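Local coordinates for putative lipoprotein (Bacteroides fragilis, PDB 3QNK), which probably binds glycans or related nutrients at the outer membrane surface, as a SusD-family lipoprotein of Bacteroides, at residues 106-111 with 164-169; 179-184 with 209-214; 259-264 with 345-350. One frame throughout, in Å; residues are numbered along the deposited sequence.

Interaction 1. Residues 106-111 with 164-169; sequences RLTGEV and TEMLPA
Met-166 and Leu-167, where helix 149-166 ends, pack against one face of helix 101-126 around Gly-109, an apolar helix-to-helix-end contact in the N-terminal part of the fold. Gly-109 has no side chain, so the two backbones come close there: its CA lies 5.0 Å from that of Met-166. Leu-167 is the first residue to leave helical angles, and this turn of the chain carries Leu-167 in over the Gly-109 and Glu-110 backbone and the ring of Pro-168 to Arg-106.

Met-166, present as selenomethionine, points its CB at Gly-109 CA. Its CG lies anti to the carbonyl carbon (chi1 -58°), and a bend at chi3 brings CE across Thr-108, 3.7 Å from Thr-108 CB and almost as near its methyl, CG2. SE passes over the glycine backbone on the way. Leu-167 sends one branch inward: CD2 sits 3.5 Å from Glu-110 N and 3.7 Å from Glu-110 CG, its chain crossing that of the glutamate at about a right angle. Pro-168 CD meets Arg-106 CG at 4.0 Å, also at about a right angle.

The polar ends are engaged elsewhere. Arg-106 pairs through NH1 with Glu-103 and, at a long 3.7 Å from its NE to Glu-110 OE2, with the residue one turn on. Glu-110 OE1 is hydrogen-bonded to Tyr-28 OH, while Thr-108 OG1 bonds Lys-104 O within its own helix. Around the contact, Thr-108 and Val-111 reach Phe-90 and Phe-91 of helix 76-93, Leu-107 packs on Val-20 and Val-24 of helix 17-29, and Pro-168 is hydrogen-bonded through its backbone to Lys-181 at the start of helix 181-194.

Interaction 2. Residues 179-184 with 209-214; sequences ATKGAA and YKLGYE
Gly-182 and Leu-211 mark the closest backbone approach, CA to CA 6.6 Å, between the first turn of helix 181-194 and the loop that follows helix 198-209. The first segment runs extended through Ala-179 and Thr-180 and becomes helical at Lys-181. The second has no regular structure; Gly-212 takes a positive phi (67°), and the chain turns there between the two residues that do the touching, Leu-211 and Tyr-213.

Leu-211 lays its CD1 branch on the glycine backbone, 3.4 Å from Gly-182 CA. Its other branch, CD2, is only loosely near the aliphatic part of Lys-181, whose amine turns away to bond Thr-164 O. Tyr-213 arrives edge-on: Gly-182 CA lies close to the ring plane, 4.1 Å from CE2. CG lies anti to the carbonyl carbon (chi1 -69°); from there the ring points at the helix start, and its OH passes Gly-182 CA to meet Thr-180.

There Thr-180 OG1 donates to Tyr-213 OH at 3.2 Å. The same OG1 accepts from Ala-183 N at 3.1 Å, with an angle of 154° at the hydrogen, so one threonine oxygen caps the helix and ties it to the loop. Its chi1 of 51° places OG1 between the backbone N and the carbonyl carbon, within range of the Ala-183 N-H in the first turn. Tyr-213 also rests on Ile-239 of strand 238-244.

A threonine N-cap with an i+3 amide bond is a classic helix start; here it joins the beginning of one helix to the chain leaving the next, within the alpha-alpha superhelix of this SusD-like protein.

Interaction 3. Residues 259-264 with 345-350; sequences VTYIND and LMDTPD
Asp-347 reaches across to Tyr-261 and its neighbours, its side chain the polar link between the two loops. CB lies against Val-259 CG1 and Tyr-261 CB. CG, anti to the backbone N (chi1 -155°), comes 3.7 Å from Val-259 CG1. At the tip OD1 takes a nearly straight hydrogen bond from Tyr-261 N, 2.9 Å long with 175° at the hydrogen, through its anti lone pair; a weak, bent bond from Thr-260 N adds to it at 3.3 Å. OD2 turns to Arg-343 in a salt bridge and to Ser-355 N, so both oxygens of this buried carboxylate are paired.

Tyr-261 is the centre of an inverse gamma turn, in a loop of the SusD-family region, and OD1 therefore grips the turn by its central N-H. The tyrosine ring stands 43° from the carboxylate plane. Thr-260 CG2 covers one of its faces, offset toward the rim, Lys-351 makes a cation-pi contact with the ring, and the hydroxyl bonds Gly-352 O.

Beside this polar link Met-346, a selenomethionine, packs its CB 3.5 Å from Tyr-261 O. Bends at chi2 and chi3 then curl the chain toward Asn-263 and Asp-264, just beyond the turn: SE lies near Asp-264 CB, and CE ends beside both side chains, which the selenomethionine chain crosses obliquely.

Overall arrangement
Interactions 1 and 2 are neighbours, their centres about 13 Å apart, and share a seam: Lys-181 bonds the end of helix 149-166 through both backbone and side chain, and Leu-167 CD1 packs 3.4 Å from Thr-180 O. Helices 149-166 and 181-194, consecutive in the chain, are thus joined between them. Interaction 3 lies on the opposite side of the chain's centre, its centre about 48 Å from that of interaction 1 and 42 Å from that of interaction 2, between loops of the SusD-family region. All three are partly buried. Helix-based interaction 1 is apolar and interaction 2 adds a hydroxyl bond at a helix cap, whereas loop-to-loop interaction 3 depends on a carboxylate holding backbone amides.

Interaction 1. Residues 106-111 with 164-169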
loop_
_atom_site.group_PDB
_atom_site.type_symbol
_atom_site.label_atom_id
_atom_site.label_comp_id
_atom_site.label_asym_id
_atom_site.label_seq_id
_atom_site.Cartn_x
_atom_site.Cartn_y
_atom_site.Cartn_z
ATOM N N ARG B 106 8.560 -0.206 -30.475
ATOM C CA ARG B 106 8.705 1.057 -29.744
ATOM C C ARG B 106 8.051 0.910 -28.342
ATOM O O ARG B 106 8.716 1.210 -27.349
ATOM C CB ARG B 106 8.116 2.234 -30.574
ATOM C CG ARG B 106 7.919 3.582 -29.842
ATOM C CD ARG B 106 6.449 3.745 -29.454
ATOM N NE ARG B 106 5.838 5.030 -29.810
ATOM C CZ ARG B 106 5.378 5.345 -31.020
ATOM N NH1 ARG B 106 5.526 4.500 -32.035
ATOM N NH2 ARG B 106 4.802 6.519 -31.231
ATOM N N LEU B 107 6.798 0.374 -28.256
ATOM C CA LEU B 107 6.114 0.165 -26.969
ATOM C C LEU B 107 6.903 -0.773 -26.070
ATOM O O LEU B 107 7.064 -0.470 -24.889
ATOM C CB LEU B 107 4.689 -0.374 -27.134
ATOM C CG LEU B 107 3.652 0.525 -27.804
ATOM C CD1 LEU B 107 2.359 -0.245 -28.079
ATOM C CD2 LEU B 107 3.379 1.784 -26.994
ATOM N N THR B 108 7.430 -1.888 -26.627
ATOM C CA THR B 108 8.243 -2.856 -25.869
ATOM C C THR B 108 9.469 -2.143 -25.268
ATOM O O THR B 108 9.803 -2.394 -24.118
ATOM C CB THR B 108 8.623 -4.056 -26.738
ATOM O OG1 THR B 108 7.432 -4.584 -27.316
ATOM C CG2 THR B 108 9.313 -5.155 -25.953
ATOM N N GLY B 109 10.076 -1.233 -26.031
ATOM C CA GLY B 109 11.213 -0.433 -25.600
ATOM C C GLY B 109 10.879 0.417 -24.396
ATOM O O GLY B 109 11.668 0.485 -23.459
ATOM N N GLU B 110 9.673 1.006 -24.377
ATOM C CA GLU B 110 9.176 1.845 -23.287
ATOM C C GLU B 110 9.012 1.022 -22.019
ATOM O O GLU B 110 9.388 1.489 -20.947
ATOM C CB GLU B 110 7.850 2.530 -23.658
ATOM C CG GLU B 110 7.853 3.282 -24.985
ATOM C CD GLU B 110 6.686 4.220 -25.211
ATOM O OE1 GLU B 110 6.473 5.103 -24.355
ATOM O OE2 GLU B 110 6.030 4.130 -26.273
ATOM N N VAL B 111 8.528 -0.222 -22.140
ATOM C CA VAL B 111 8.348 -1.133 -21.005
ATOM C C VAL B 111 9.721 -1.601 -20.492
ATOM O O VAL B 111 9.881 -1.728 -19.268
ATOM C CB VAL B 111 7.402 -2.306 -21.349
ATOM C CG1 VAL B 111 7.095 -3.137 -20.114
ATOM C CG2 VAL B 111 6.097 -1.779 -21.949
ATOM N N THR B 164 17.550 1.467 -25.528
ATOM C CA THR B 164 18.328 2.313 -26.480
ATOM C C THR B 164 18.203 1.795 -27.943
ATOM O O THR B 164 18.193 2.597 -28.881
ATOM C CB THR B 164 19.829 2.392 -26.108
ATOM O OG1 THR B 164 20.477 1.131 -26.286
ATOM C CG2 THR B 164 20.076 2.900 -24.713
ATOM N N GLU B 165 18.103 0.457 -28.128
ATOM C CA GLU B 165 17.968 -0.164 -29.446
ATOM C C GLU B 165 16.560 0.003 -30.025
ATOM O O GLU B 165 16.429 0.092 -31.248
ATOM C CB GLU B 165 18.299 -1.662 -29.382
ATOM C CG GLU B 165 19.742 -1.976 -29.009
ATOM C CD GLU B 165 20.106 -3.417 -28.681
ATOM O OE1 GLU B 165 19.191 -4.254 -28.499
ATOM O OE2 GLU B 165 21.323 -3.702 -28.597
HETATM N N MSE B 166 15.507 0.050 -29.164
HETATM C CA MSE B 166 14.097 0.073 -29.605
HETATM C C MSE B 166 13.363 1.410 -29.514
HETATM O O MSE B 166 12.299 1.545 -30.121
HETATM C CB MSE B 166 13.301 -0.948 -28.802
HETATM C CG MSE B 166 13.851 -2.346 -28.951
HETATM SE SE MSE B 166 13.046 -3.536 -27.706
HETATM C CE MSE B 166 11.653 -4.186 -28.847
ATOM N N LEU B 167 13.880 2.369 -28.754
ATOM C CA LEU B 167 13.207 3.662 -28.582
ATOM C C LEU B 167 13.619 4.721 -29.632
ATOM O O LEU B 167 14.770 4.719 -30.095
ATOM C CB LEU B 167 13.475 4.228 -27.184
ATOM C CG LEU B 167 12.791 3.522 -26.021
ATOM C CD1 LEU B 167 13.223 4.130 -24.692
ATOM C CD2 LEU B 167 11.302 3.573 -26.155
ATOM N N PRO B 168 12.694 5.654 -29.999
ATOM C CA PRO B 168 13.090 6.755 -30.898
ATOM C C PRO B 168 13.836 7.857 -30.116
ATOM O O PRO B 168 13.721 7.927 -28.890
ATOM C CB PRO B 168 11.753 7.269 -31.425
ATOM C CG PRO B 168 10.792 6.999 -30.333
ATOM C CD PRO B 168 11.289 5.807 -29.549
ATOM N N ALA B 169 14.586 8.712 -30.817
ATOM C CA ALA B 169 15.298 9.816 -30.180
ATOM C C ALA B 169 14.326 10.946 -29.827
ATOM O O ALA B 169 14.549 11.679 -28.856
ATOM C CB ALA B 169 16.399 10.335 -31.092
#

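Interaction 2. Residues 179-184 with 209-214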
loop_
_atom_site.group_PDB
_atom_site.type_symbol
_atom_site.label_atom_id
_atom_site.label_comp_id
_atom_site.label_asym_id
_atom_site.label_seq_id
_atom_site.Cartn_x
_atom_site.Cartn_y
_atom_site.Cartn_z
ATOM N N ALA B 179 9.288 7.865 -22.989
ATOM C CA ALA B 179 10.714 7.586 -22.863
ATOM C C ALA B 179 11.393 7.644 -24.238
ATOM O O ALA B 179 10.898 7.065 -25.205
ATOM C CB ALA B 179 10.909 6.220 -22.248
ATOM N N THR B 180 12.529 8.332 -24.324
ATOM C CA THR B 180 13.310 8.457 -25.567
ATOM C C THR B 180 14.569 7.617 -25.502
ATOM O O THR B 180 14.893 7.066 -24.439
ATOM C CB THR B 180 13.693 9.926 -25.799
ATOM O OG1 THR B 180 14.313 10.484 -24.610
ATOM C CG2 THR B 180 12.497 10.762 -26.260
ATOM N N LYS B 181 15.301 7.548 -26.627
ATOM C CA LYS B 181 16.587 6.869 -26.740
ATOM C C LYS B 181 17.551 7.538 -25.732
ATOM O O LYS B 181 18.228 6.851 -24.965
ATOM C CB LYS B 181 17.068 6.987 -28.192
ATOM C CG LYS B 181 18.228 6.113 -28.629
ATOM C CD LYS B 181 18.574 6.460 -30.086
ATOM C CE LYS B 181 18.981 5.267 -30.922
ATOM N NZ LYS B 181 17.885 4.259 -31.107
ATOM N N GLY B 182 17.484 8.868 -25.666
ATOM C CA GLY B 182 18.252 9.699 -24.752
ATOM C C GLY B 182 17.972 9.401 -23.304
ATOM O O GLY B 182 18.911 9.271 -22.514
ATOM N N ALA B 183 16.680 9.257 -22.934
ATOM C CA ALA B 183 16.308 8.924 -21.558
ATOM C C ALA B 183 16.930 7.589 -21.149
ATOM O O ALA B 183 17.496 7.490 -20.061
ATOM C CB ALA B 183 14.794 8.888 -21.417
ATOM N N ALA B 184 16.898 6.589 -22.052
ATOM C CA ALA B 184 17.465 5.264 -21.792
ATOM C C ALA B 184 18.985 5.350 -21.599
ATOM O O ALA B 184 19.493 4.799 -20.626
ATOM C CB ALA B 184 17.121 4.311 -22.916
ATOM N N TYR B 209 25.323 13.154 -25.892
ATOM C CA TYR B 209 25.902 14.371 -26.460
ATOM C C TYR B 209 25.534 14.543 -27.946
ATOM O O TYR B 209 25.509 15.673 -28.458
ATOM C CB TYR B 209 27.429 14.375 -26.302
ATOM C CG TYR B 209 27.944 14.447 -24.877
ATOM C CD1 TYR B 209 27.414 15.358 -23.961
ATOM C CD2 TYR B 209 29.018 13.663 -24.466
ATOM C CE1 TYR B 209 27.918 15.457 -22.661
ATOM C CE2 TYR B 209 29.501 13.723 -23.157
ATOM C CZ TYR B 209 28.956 14.629 -22.258
ATOM O OH TYR B 209 29.460 14.691 -20.977
ATOM N N LYS B 210 25.222 13.428 -28.618
ATOM C CA LYS B 210 24.866 13.386 -30.028
ATOM C C LYS B 210 23.352 13.588 -30.277
ATOM O O LYS B 210 22.953 13.824 -31.426
ATOM C CB LYS B 210 25.294 12.021 -30.627
ATOM C CG LYS B 210 26.791 11.738 -30.592
ATOM C CD LYS B 210 27.100 10.316 -31.060
ATOM C CE LYS B 210 28.456 9.850 -30.574
ATOM N NZ LYS B 210 28.669 8.402 -30.850
ATOM N N LEU B 211 22.526 13.500 -29.225
ATOM C CA LEU B 211 21.070 13.517 -29.360
ATOM C C LEU B 211 20.399 14.908 -29.308
ATOM O O LEU B 211 19.162 14.988 -29.182
ATOM C CB LEU B 211 20.457 12.582 -28.304
ATOM C CG LEU B 211 20.756 11.114 -28.564
ATOM C CD1 LEU B 211 20.398 10.262 -27.390
ATOM C CD2 LEU B 211 20.115 10.629 -29.861
ATOM N N GLY B 212 21.192 15.965 -29.494
ATOM C CA GLY B 212 20.676 17.326 -29.520
ATOM C C GLY B 212 20.105 17.894 -28.230
ATOM O O GLY B 212 19.200 18.731 -28.269
ATOM N N TYR B 213 20.612 17.472 -27.066
ATOM C CA TYR B 213 20.155 18.125 -25.837
ATOM C C TYR B 213 21.007 19.407 -25.644
ATOM O O TYR B 213 22.042 19.557 -26.289
ATOM C CB TYR B 213 20.225 17.170 -24.630
ATOM C CG TYR B 213 19.219 16.043 -24.690
ATOM C CD1 TYR B 213 17.875 16.265 -24.397
ATOM C CD2 TYR B 213 19.607 14.758 -25.040
ATOM C CE1 TYR B 213 16.936 15.245 -24.483
ATOM C CE2 TYR B 213 18.679 13.721 -25.114
ATOM C CZ TYR B 213 17.341 13.968 -24.834
ATOM O OH TYR B 213 16.411 12.951 -24.858
ATOM N N GLU B 214 20.560 20.342 -24.832
ATOM C CA GLU B 214 21.304 21.583 -24.621
ATOM C C GLU B 214 21.042 22.103 -23.211
ATOM O O GLU B 214 19.901 22.043 -22.747
ATOM C CB GLU B 214 20.887 22.618 -25.684
ATOM C CG GLU B 214 21.862 23.758 -25.925
ATOM C CD GLU B 214 21.257 24.884 -26.744
ATOM O OE1 GLU B 214 20.797 24.619 -27.884
ATOM O OE2 GLU B 214 21.195 26.023 -26.218
#

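Interaction 3. Residues 259-264 with 345-350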
loop_
_atom_site.group_PDB
_atom_site.type_symbol
_atom_site.label_atom_id
_atom_site.label_comp_id
_atom_site.label_asym_id
_atom_site.label_seq_id
_atom_site.Cartn_x
_atom_site.Cartn_y
_atom_site.Cartn_z
ATOM N N VAL B 259 6.897 27.418 1.995
ATOM C CA VAL B 259 7.052 28.204 3.240
ATOM C C VAL B 259 5.697 28.241 3.935
ATOM O O VAL B 259 4.679 28.479 3.269
ATOM C CB VAL B 259 7.621 29.626 3.007
ATOM C CG1 VAL B 259 7.957 30.308 4.329
ATOM C CG2 VAL B 259 8.853 29.594 2.104
ATOM N N THR B 260 5.663 27.966 5.253
ATOM C CA THR B 260 4.383 27.939 5.962
ATOM C C THR B 260 3.846 29.336 6.292
ATOM O O THR B 260 2.749 29.681 5.855
ATOM C CB THR B 260 4.462 27.071 7.201
ATOM O OG1 THR B 260 4.899 25.789 6.777
ATOM C CG2 THR B 260 3.115 26.922 7.884
ATOM N N TYR B 261 4.619 30.141 7.017
ATOM C CA TYR B 261 4.152 31.442 7.499
ATOM C C TYR B 261 4.511 32.579 6.584
ATOM O O TYR B 261 5.458 33.338 6.789
ATOM C CB TYR B 261 4.636 31.663 8.935
ATOM C CG TYR B 261 4.139 30.542 9.814
ATOM C CD1 TYR B 261 2.807 30.490 10.218
ATOM C CD2 TYR B 261 4.961 29.463 10.128
ATOM C CE1 TYR B 261 2.329 29.438 10.988
ATOM C CE2 TYR B 261 4.491 28.396 10.889
ATOM C CZ TYR B 261 3.174 28.389 11.323
ATOM O OH TYR B 261 2.699 27.354 12.091
ATOM N N ILE B 262 3.647 32.709 5.589
ATOM C CA ILE B 262 3.632 33.657 4.477
ATOM C C ILE B 262 2.208 34.269 4.536
ATOM O O ILE B 262 1.740 34.913 3.598
ATOM C CB ILE B 262 4.023 32.742 3.240
ATOM C CG1 ILE B 262 5.503 32.790 2.898
ATOM C CG2 ILE B 262 3.136 32.649 2.012
ATOM C CD1 ILE B 262 6.249 34.168 3.081
ATOM N N ASN B 263 1.565 34.113 5.726
ATOM C CA ASN B 263 0.192 34.485 6.065
ATOM C C ASN B 263 -0.008 35.964 6.458
ATOM O O ASN B 263 -1.046 36.312 7.004
ATOM C CB ASN B 263 -0.367 33.551 7.160
ATOM C CG ASN B 263 0.409 33.441 8.452
ATOM O OD1 ASN B 263 1.614 33.700 8.537
ATOM N ND2 ASN B 263 -0.269 32.989 9.489
ATOM N N ASP B 264 0.951 36.833 6.140
ATOM C CA ASP B 264 0.831 38.286 6.277
ATOM C C ASP B 264 0.140 38.816 4.996
ATOM O O ASP B 264 -0.632 39.763 5.056
ATOM C CB ASP B 264 2.219 38.944 6.496
ATOM C CG ASP B 264 3.266 38.657 5.419
ATOM O OD1 ASP B 264 3.473 37.452 5.081
ATOM O OD2 ASP B 264 3.921 39.628 4.951
ATOM N N LEU B 345 9.978 37.138 12.674
ATOM C CA LEU B 345 8.606 37.215 13.191
ATOM C C LEU B 345 7.640 36.181 12.651
ATOM O O LEU B 345 6.718 35.811 13.369
ATOM C CB LEU B 345 7.996 38.592 12.882
ATOM C CG LEU B 345 8.670 39.811 13.524
ATOM C CD1 LEU B 345 8.156 41.096 12.922
ATOM C CD2 LEU B 345 8.492 39.829 15.018
HETATM N N MSE B 346 7.791 35.791 11.378
HETATM C CA MSE B 346 6.858 34.945 10.656
HETATM C C MSE B 346 7.213 33.447 10.703
HETATM O O MSE B 346 6.693 32.766 11.569
HETATM C CB MSE B 346 6.755 35.447 9.204
HETATM C CG MSE B 346 6.170 36.866 9.069
HETATM SE SE MSE B 346 4.275 36.960 9.502
HETATM C CE MSE B 346 3.631 35.990 7.993
ATOM N N ASP B 347 8.029 32.919 9.745
ATOM C CA ASP B 347 8.392 31.497 9.646
ATOM C C ASP B 347 9.576 31.189 10.533
ATOM O O ASP B 347 10.743 31.231 10.113
ATOM C CB ASP B 347 8.680 31.092 8.205
ATOM C CG ASP B 347 8.457 29.622 7.977
ATOM O OD1 ASP B 347 7.289 29.225 7.794
ATOM O OD2 ASP B 347 9.448 28.866 7.983
ATOM N N THR B 348 9.239 30.802 11.744
ATOM C CA THR B 348 10.088 30.563 12.889
ATOM C C THR B 348 10.133 29.075 13.264
ATOM O O THR B 348 9.108 28.396 13.143
ATOM C CB THR B 348 9.489 31.467 13.955
ATOM O OG1 THR B 348 10.107 32.744 13.815
ATOM C CG2 THR B 348 9.598 30.952 15.341
ATOM N N PRO B 349 11.289 28.553 13.755
ATOM C CA PRO B 349 11.342 27.125 14.154
ATOM C C PRO B 349 10.359 26.738 15.280
ATOM O O PRO B 349 9.930 25.580 15.379
ATOM C CB PRO B 349 12.780 26.946 14.639
ATOM C CG PRO B 349 13.536 28.084 14.083
ATOM C CD PRO B 349 12.584 29.226 13.998
ATOM N N ASP B 350 10.010 27.721 16.128
ATOM C CA ASP B 350 9.117 27.592 17.275
ATOM C C ASP B 350 7.674 27.354 16.835
ATOM O O ASP B 350 6.881 26.815 17.600
ATOM C CB ASP B 350 9.209 28.844 18.147
ATOM C CG ASP B 350 10.647 29.288 18.369
ATOM O OD1 ASP B 350 11.495 28.420 18.729
ATOM O OD2 ASP B 350 10.949 30.490 18.130
#